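Local coordinates for ssDNA binding protein (Aeropyrum pernix, PDB 4PSN) that binds single-stranded DNA, apparently by trapping it in a system of tunnels formed between its subunits, at residues G130-G135 against A150-P155. Numbering follows the deposited sequence.
Sequences GETDVG and ALIVTP
T132 OG1, next to the methyl that meets I152, illustrates how a single hydroxyl can be gripped by two partners at a tight turn. Its stronger partner is OD2 of D136; V134 N gives it a second, weak hydrogen bond at 3.3 Å, bent to 131° at the hydrogen. With OG1 set between the backbone N and C (chi1 70°), the hydroxyl stays within weak bonding range of that amide while the methyl points toward I152. The other carboxylate oxygen of D136, OD1, bonds to T154 OG1, so it is this one carboxylate that bridges threonines of both segments, and R163 NH2 adds a further bond to T154 OG1. No hydrogen bond runs directly between 130-135 and 150-155. The setting is an antiparallel meander: strands 125-131 and 146-155 flank strand 137-143, and the type I turn T132-G135, closed by G135 N to T132 O at 2.9 Å, lies in the hairpin connection between strands 125-131 and 137-143. G135 takes up a left-handed backbone conformation at which a CB would press on the carbonyl of V134. Its own carbonyl lies against the proline ring that ends the other segment, with G135 O 3.7 Å from P155 CD, a van der Waals approach. At the apolar end, I152 is extended along both side-chain torsions (chi1 179°), which brings CD1 to T132 CG2 at 4.2 Å, methyl to methyl. L219 packs on both residues, and R176 of a second subunit packs on T132, V134 and I152.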
loop_
_atom_site.group_PDB
_atom_site.type_symbol
_atom_site.label_atom_id
_atom_site.label_comp_id
_atom_site.label_asym_id
_atom_site.label_seq_id
_atom_site.Cartn_x
_atom_site.Cartn_y
_atom_site.Cartn_z
ATOM N N GLY C 130 -18.415 -29.866 23.073
ATOM C CA GLY C 130 -17.984 -31.192 23.485
ATOM C C GLY C 130 -16.814 -31.150 24.449
ATOM O O GLY C 130 -16.441 -30.085 24.933
ATOM N N GLU C 131 -16.247 -32.320 24.731
ATOM C CA GLU C 131 -15.073 -32.439 25.584
ATOM C C GLU C 131 -13.878 -32.946 24.789
ATOM O O GLU C 131 -14.025 -33.731 23.852
ATOM C CB GLU C 131 -15.351 -33.390 26.746
ATOM C CG GLU C 131 -16.295 -32.818 27.788
ATOM C CD GLU C 131 -16.428 -33.710 29.018
ATOM O OE1 GLU C 131 -15.623 -34.661 29.159
ATOM O OE2 GLU C 131 -17.341 -33.455 29.838
ATOM N N THR C 132 -12.691 -32.490 25.164
ATOM C CA THR C 132 -11.465 -32.981 24.552
ATOM C C THR C 132 -11.064 -34.300 25.189
ATOM O O THR C 132 -11.625 -34.716 26.205
ATOM C CB THR C 132 -10.311 -32.029 24.799
ATOM O OG1 THR C 132 -9.971 -32.088 26.193
ATOM C CG2 THR C 132 -10.687 -30.605 24.378
ATOM N N ASP C 133 -10.056 -34.943 24.615
ATOM C CA ASP C 133 -9.623 -36.244 25.106
ATOM C C ASP C 133 -9.183 -36.178 26.568
ATOM O O ASP C 133 -9.316 -37.150 27.301
ATOM C CB ASP C 133 -8.497 -36.807 24.228
ATOM C CG ASP C 133 -8.890 -36.920 22.756
ATOM O OD1 ASP C 133 -8.428 -37.868 22.086
ATOM O OD2 ASP C 133 -9.650 -36.059 22.260
ATOM N N VAL C 134 -8.649 -35.039 26.991
ATOM C CA VAL C 134 -8.171 -34.920 28.364
ATOM C C VAL C 134 -9.217 -34.291 29.282
ATOM O O VAL C 134 -8.921 -33.957 30.424
ATOM C CB VAL C 134 -6.846 -34.137 28.431
ATOM C CG1 VAL C 134 -5.782 -34.855 27.619
ATOM C CG2 VAL C 134 -7.030 -32.730 27.900
ATOM N N GLY C 135 -10.436 -34.119 28.770
ATOM C CA GLY C 135 -11.541 -33.609 29.571
ATOM C C GLY C 135 -11.724 -32.096 29.702
ATOM O O GLY C 135 -12.428 -31.647 30.608
ATOM N N ALA C 150 -14.690 -19.311 20.134
ATOM C CA ALA C 150 -14.679 -20.520 20.937
ATOM C C ALA C 150 -13.964 -20.272 22.247
ATOM O O ALA C 150 -13.113 -19.388 22.348
ATOM C CB ALA C 150 -13.997 -21.677 20.188
ATOM N N LEU C 151 -14.291 -21.097 23.229
ATOM C CA LEU C 151 -13.751 -20.944 24.554
ATOM C C LEU C 151 -13.408 -22.342 24.993
ATOM O O LEU C 151 -14.121 -23.270 24.660
ATOM C CB LEU C 151 -14.867 -20.404 25.435
ATOM C CG LEU C 151 -14.531 -20.080 26.867
ATOM C CD1 LEU C 151 -14.420 -18.583 26.980
ATOM C CD2 LEU C 151 -15.629 -20.601 27.751
ATOM N N ILE C 152 -12.330 -22.502 25.744
ATOM C CA ILE C 152 -12.022 -23.812 26.287
ATOM C C ILE C 152 -11.820 -23.714 27.787
ATOM O O ILE C 152 -11.137 -22.825 28.284
ATOM C CB ILE C 152 -10.789 -24.449 25.594
ATOM C CG1 ILE C 152 -10.472 -25.819 26.209
ATOM C CG2 ILE C 152 -9.566 -23.515 25.669
ATOM C CD1 ILE C 152 -9.516 -26.637 25.324
ATOM N N VAL C 153 -12.434 -24.635 28.509
ATOM C CA VAL C 153 -12.403 -24.610 29.959
ATOM C C VAL C 153 -11.765 -25.878 30.506
ATOM O O VAL C 153 -12.199 -26.996 30.198
ATOM C CB VAL C 153 -13.838 -24.504 30.519
ATOM C CG1 VAL C 153 -13.818 -24.552 32.065
ATOM C CG2 VAL C 153 -14.475 -23.211 30.031
ATOM N N THR C 154 -10.735 -25.714 31.324
ATOM C CA THR C 154 -10.077 -26.869 31.927
ATOM C C THR C 154 -10.407 -26.932 33.414
ATOM O O THR C 154 -9.961 -26.094 34.183
ATOM C CB THR C 154 -8.531 -26.797 31.774
ATOM O OG1 THR C 154 -8.183 -26.571 30.403
ATOM C CG2 THR C 154 -7.879 -28.100 32.260
ATOM N N PRO C 155 -11.199 -27.920 33.820
ATOM C CA PRO C 155 -11.564 -28.016 35.234
ATOM C C PRO C 155 -10.344 -28.381 36.067
ATOM O O PRO C 155 -9.564 -29.263 35.704
ATOM C CB PRO C 155 -12.604 -29.151 35.255
ATOM C CG PRO C 155 -13.100 -29.243 33.826
ATOM C CD PRO C 155 -11.916 -28.899 32.985
#